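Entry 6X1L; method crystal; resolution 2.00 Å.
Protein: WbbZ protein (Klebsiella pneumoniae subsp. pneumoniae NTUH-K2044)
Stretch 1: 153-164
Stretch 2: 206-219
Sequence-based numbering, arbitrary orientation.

Stretch 1 153-164: YLDLNKYLSLKP
Stretch 2, residues 206-219: ARNSTRCMINFLEE

Glu218, late in stretch 2, whose helix begins earlier in the chain, anchors the loop at Ser161 and Leu162. Its CA-to-CB bond points toward the loop, and chi angles of -80°, 178° and -78° bring the carboxylate against two consecutive amides with no backbone partner within stretch 1; its two oxygens take one each, Ser161 N to Glu218 OE1 at 2.9 Å and Leu162 N to Glu218 OE2 at 2.9 Å. Ser161, chi1 p, adds its hydroxyl, OG donating to Glu218 OE1 at 2.6 Å; the same OG accepts from Lys163 N at 3.3 Å, tying the turn to itself. The CA-to-CB bond of Leu162, at phi/psi 61/25, points away from the helix. A water links Ser161 OG and Asn215 O.

About two helical turns earlier, Arg211 (m, t, t, chi4 97°) gives two N-H groups to one carbonyl, Lys158 O, from NE at 3.3 Å and NH2 at 3.2 Å, where the 3-10 segment 156-158 ends. A second water bridges Lys158 O and Arg211 NE. Arg207 NE makes a weak hydrogen bond to Tyr159 OH at 3.2 Å. The extended Lys158 brings NZ 3.3 Å from Arg207 NE, a contact of like charges over one guanidinium face. Beyond Glu218, Lys163 NZ and Glu219 OE2 form a long salt bridge at 4.0 Å.

The two stretches run in the same direction, with CA pairs Tyr159-Arg211 at 5.2 Å, Ser161-Asn215 at 6.1 Å and Pro164-Glu219 at 5.9 Å. Branched Ile214 (m, t) points toward the loop and reaches different neighbours: CD1 lies 3.5 Å from Tyr159 CB, 3.8 Å from Leu156 CD1 and 4.0 Å from Leu154 CD2, CG2 4.0 Å from Leu160 CD2. The buried Tyr159 (chi1 m, chi2 86°) lays its ring along the helix, CD2 3.8 Å from Arg211 CG. Together 730 Å² is buried.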

# COMPACT_ATOMS: atom_id res chain seq x y z
N TYR A 153 10.36 4.17 17.10
CA TYR A 153 10.98 5.42 16.65
C TYR A 153 10.19 6.13 15.56
O TYR A 153 10.65 7.16 15.07
CB TYR A 153 12.40 5.17 16.14
CG TYR A 153 13.47 5.12 17.21
CD1 TYR A 153 14.11 6.28 17.64
CD2 TYR A 153 13.84 3.92 17.79
CE1 TYR A 153 15.08 6.24 18.61
CE2 TYR A 153 14.82 3.87 18.77
CZ TYR A 153 15.43 5.04 19.17
OH TYR A 153 16.40 5.00 20.15
N LEU A 154 9.04 5.59 15.15
CA LEU A 154 8.30 6.17 14.03
C LEU A 154 7.86 7.59 14.35
O LEU A 154 7.25 7.85 15.39
CB LEU A 154 7.09 5.29 13.71
CG LEU A 154 6.34 5.55 12.40
CD1 LEU A 154 7.17 5.12 11.21
CD2 LEU A 154 5.01 4.82 12.43
N ASP A 155 8.19 8.52 13.45
CA ASP A 155 7.76 9.92 13.57
C ASP A 155 6.29 10.00 13.17
O ASP A 155 5.93 10.43 12.07
CB ASP A 155 8.64 10.82 12.71
CG ASP A 155 8.33 12.29 12.91
OD1 ASP A 155 7.55 12.62 13.83
OD2 ASP A 155 8.87 13.11 12.13
N LEU A 156 5.43 9.64 14.12
CA LEU A 156 4.05 9.26 13.81
C LEU A 156 3.25 10.37 13.15
O LEU A 156 2.40 10.10 12.30
CB LEU A 156 3.35 8.80 15.10
CG LEU A 156 1.94 8.23 15.00
CD1 LEU A 156 1.93 6.98 14.13
CD2 LEU A 156 1.40 7.94 16.38
N ASN A 157 3.51 11.63 13.50
CA ASN A 157 2.61 12.70 13.08
C ASN A 157 2.67 12.98 11.59
O ASN A 157 1.73 13.59 11.06
CB ASN A 157 2.91 13.97 13.87
CG ASN A 157 2.40 13.90 15.30
OD1 ASN A 157 3.03 13.32 16.17
ND2 ASN A 157 1.23 14.50 15.53
N LYS A 158 3.72 12.56 10.89
CA LYS A 158 3.77 12.77 9.45
C LYS A 158 3.12 11.64 8.67
O LYS A 158 3.04 11.72 7.44
CB LYS A 158 5.22 12.96 8.99
CG LYS A 158 6.08 11.73 9.06
CD LYS A 158 7.49 12.06 8.59
CE LYS A 158 8.40 10.85 8.67
NZ LYS A 158 9.77 11.17 8.21
N TYR A 159 2.63 10.60 9.35
CA TYR A 159 1.90 9.51 8.72
C TYR A 159 0.40 9.59 8.93
O TYR A 159 -0.34 8.88 8.23
CB TYR A 159 2.40 8.16 9.27
CG TYR A 159 3.88 7.91 9.07
CD1 TYR A 159 4.81 8.39 9.99
CD2 TYR A 159 4.33 7.19 7.98
CE1 TYR A 159 6.16 8.16 9.81
CE2 TYR A 159 5.69 6.95 7.80
CZ TYR A 159 6.60 7.44 8.72
OH TYR A 159 7.95 7.22 8.54
N LEU A 160 -0.07 10.41 9.86
CA LEU A 160 -1.47 10.39 10.26
C LEU A 160 -2.35 11.07 9.21
O LEU A 160 -1.96 12.06 8.58
CB LEU A 160 -1.65 11.09 11.61
CG LEU A 160 -0.84 10.51 12.78
CD1 LEU A 160 -1.08 11.31 14.05
CD2 LEU A 160 -1.17 9.04 12.99
N SER A 161 -3.55 10.52 9.02
CA SER A 161 -4.57 11.19 8.22
C SER A 161 -5.51 12.03 9.06
O SER A 161 -6.16 12.93 8.52
CB SER A 161 -5.39 10.15 7.45
OG SER A 161 -6.22 9.40 8.32
N LEU A 162 -5.59 11.76 10.37
CA LEU A 162 -6.49 12.45 11.30
C LEU A 162 -7.95 12.25 10.92
O LEU A 162 -8.81 13.07 11.26
CB LEU A 162 -6.15 13.94 11.40
CG LEU A 162 -4.75 14.26 11.91
CD1 LEU A 162 -4.59 15.75 12.15
CD2 LEU A 162 -4.45 13.47 13.17
N LYS A 163 -8.25 11.17 10.21
CA LYS A 163 -9.63 10.84 9.92
C LYS A 163 -10.32 10.31 11.17
O LYS A 163 -9.72 9.54 11.93
CB LYS A 163 -9.71 9.80 8.80
CG LYS A 163 -10.39 10.31 7.54
CD LYS A 163 -10.58 9.21 6.52
CE LYS A 163 -11.45 9.67 5.38
NZ LYS A 163 -12.81 10.07 5.82
N PRO A 164 -11.57 10.70 11.42
CA PRO A 164 -12.22 10.35 12.69
C PRO A 164 -12.48 8.85 12.81
O PRO A 164 -12.56 8.11 11.83
CB PRO A 164 -13.54 11.13 12.64
CG PRO A 164 -13.35 12.18 11.58
CD PRO A 164 -12.41 11.57 10.59
N ALA A 206 8.30 2.60 1.50
CA ALA A 206 8.14 2.17 2.88
C ALA A 206 7.22 3.11 3.64
O ALA A 206 6.33 2.67 4.38
CB ALA A 206 9.50 2.06 3.58
N ARG A 207 7.43 4.42 3.50
CA ARG A 207 6.63 5.36 4.28
C ARG A 207 5.18 5.39 3.80
O ARG A 207 4.25 5.49 4.62
CB ARG A 207 7.25 6.76 4.22
CG ARG A 207 8.50 6.89 5.11
CD ARG A 207 8.74 8.34 5.49
NE ARG A 207 9.92 8.52 6.33
CZ ARG A 207 11.12 8.85 5.86
NH1 ARG A 207 11.29 9.03 4.56
NH2 ARG A 207 12.15 9.01 6.69
N ASN A 208 4.95 5.28 2.49
CA ASN A 208 3.58 5.34 2.00
C ASN A 208 2.82 4.04 2.28
O ASN A 208 1.63 4.08 2.60
CB ASN A 208 3.57 5.68 0.51
CG ASN A 208 3.89 7.14 0.27
OD1 ASN A 208 3.45 8.01 1.02
ND2 ASN A 208 4.66 7.41 -0.77
N SER A 209 3.50 2.89 2.21
CA SER A 209 2.88 1.66 2.68
C SER A 209 2.51 1.76 4.15
O SER A 209 1.45 1.26 4.57
CB SER A 209 3.80 0.47 2.44
OG SER A 209 3.29 -0.69 3.08
N THR A 210 3.36 2.39 4.95
CA THR A 210 3.06 2.54 6.37
C THR A 210 1.90 3.51 6.58
O THR A 210 1.08 3.31 7.49
CB THR A 210 4.32 3.01 7.12
OG1 THR A 210 5.38 2.06 6.90
CG2 THR A 210 4.06 3.12 8.60
N ARG A 211 1.81 4.55 5.76
CA ARG A 211 0.64 5.42 5.80
C ARG A 211 -0.64 4.64 5.54
O ARG A 211 -1.64 4.83 6.24
CB ARG A 211 0.79 6.56 4.79
CG ARG A 211 1.80 7.61 5.23
CD ARG A 211 1.83 8.83 4.31
NE ARG A 211 2.78 9.82 4.80
CZ ARG A 211 4.03 9.95 4.35
NH1 ARG A 211 4.48 9.17 3.37
NH2 ARG A 211 4.83 10.87 4.87
N CYS A 212 -0.62 3.74 4.55
CA CYS A 212 -1.79 2.92 4.26
C CYS A 212 -2.25 2.15 5.49
O CYS A 212 -3.43 2.20 5.86
CB CYS A 212 -1.47 1.95 3.12
SG CYS A 212 -1.37 2.71 1.49
N MSE A 213 -1.34 1.43 6.13
CA MSE A 213 -1.71 0.64 7.30
C MSE A 213 -2.26 1.54 8.40
O MSE A 213 -3.27 1.21 9.04
CB MSE A 213 -0.50 -0.14 7.84
CG MSE A 213 0.09 -1.15 6.85
SE MSE A 213 1.64 -2.03 7.70
CE MSE A 213 0.67 -3.26 8.85
N ILE A 214 -1.60 2.67 8.61
CA ILE A 214 -2.05 3.63 9.63
C ILE A 214 -3.40 4.21 9.25
O ILE A 214 -4.30 4.32 10.10
CB ILE A 214 -0.98 4.72 9.83
CG1 ILE A 214 0.23 4.15 10.57
CG2 ILE A 214 -1.57 5.91 10.58
CD1 ILE A 214 1.32 5.16 10.82
N ASN A 215 -3.58 4.61 7.98
CA ASN A 215 -4.88 5.12 7.54
C ASN A 215 -5.99 4.12 7.86
O ASN A 215 -7.07 4.51 8.31
CB ASN A 215 -4.88 5.41 6.04
CG ASN A 215 -4.00 6.58 5.67
OD1 ASN A 215 -3.69 7.43 6.50
ND2 ASN A 215 -3.61 6.63 4.41
N PHE A 216 -5.74 2.84 7.60
CA PHE A 216 -6.75 1.82 7.87
C PHE A 216 -7.10 1.78 9.35
O PHE A 216 -8.28 1.78 9.72
CB PHE A 216 -6.23 0.45 7.40
CG PHE A 216 -7.15 -0.69 7.75
CD1 PHE A 216 -8.23 -0.99 6.94
CD2 PHE A 216 -6.92 -1.45 8.89
CE1 PHE A 216 -9.08 -2.03 7.25
CE2 PHE A 216 -7.77 -2.50 9.21
CZ PHE A 216 -8.85 -2.79 8.39
N LEU A 217 -6.08 1.77 10.21
CA LEU A 217 -6.30 1.57 11.64
C LEU A 217 -6.91 2.80 12.30
O LEU A 217 -7.65 2.66 13.28
CB LEU A 217 -4.98 1.20 12.32
CG LEU A 217 -4.35 -0.11 11.86
CD1 LEU A 217 -2.92 -0.21 12.37
CD2 LEU A 217 -5.19 -1.29 12.35
N GLU A 218 -6.60 4.00 11.80
CA GLU A 218 -7.06 5.23 12.45
C GLU A 218 -8.57 5.26 12.65
O GLU A 218 -9.06 5.86 13.62
CB GLU A 218 -6.63 6.45 11.63
CG GLU A 218 -5.18 6.88 11.82
CD GLU A 218 -4.81 8.07 10.94
OE1 GLU A 218 -4.58 7.88 9.73
OE2 GLU A 218 -4.77 9.21 11.47
N GLU A 219 -9.33 4.63 11.75
CA GLU A 219 -10.78 4.74 11.75
C GLU A 219 -11.46 3.73 12.67
O GLU A 219 -12.69 3.72 12.74
CB GLU A 219 -11.32 4.60 10.32
CG GLU A 219 -10.96 5.78 9.43
CD GLU A 219 -11.56 5.68 8.03
OE1 GLU A 219 -11.26 4.70 7.31
OE2 GLU A 219 -12.33 6.58 7.65
O HOH W 1 1.03 12.02 5.68
O HOH W 2 -7.65 7.31 7.64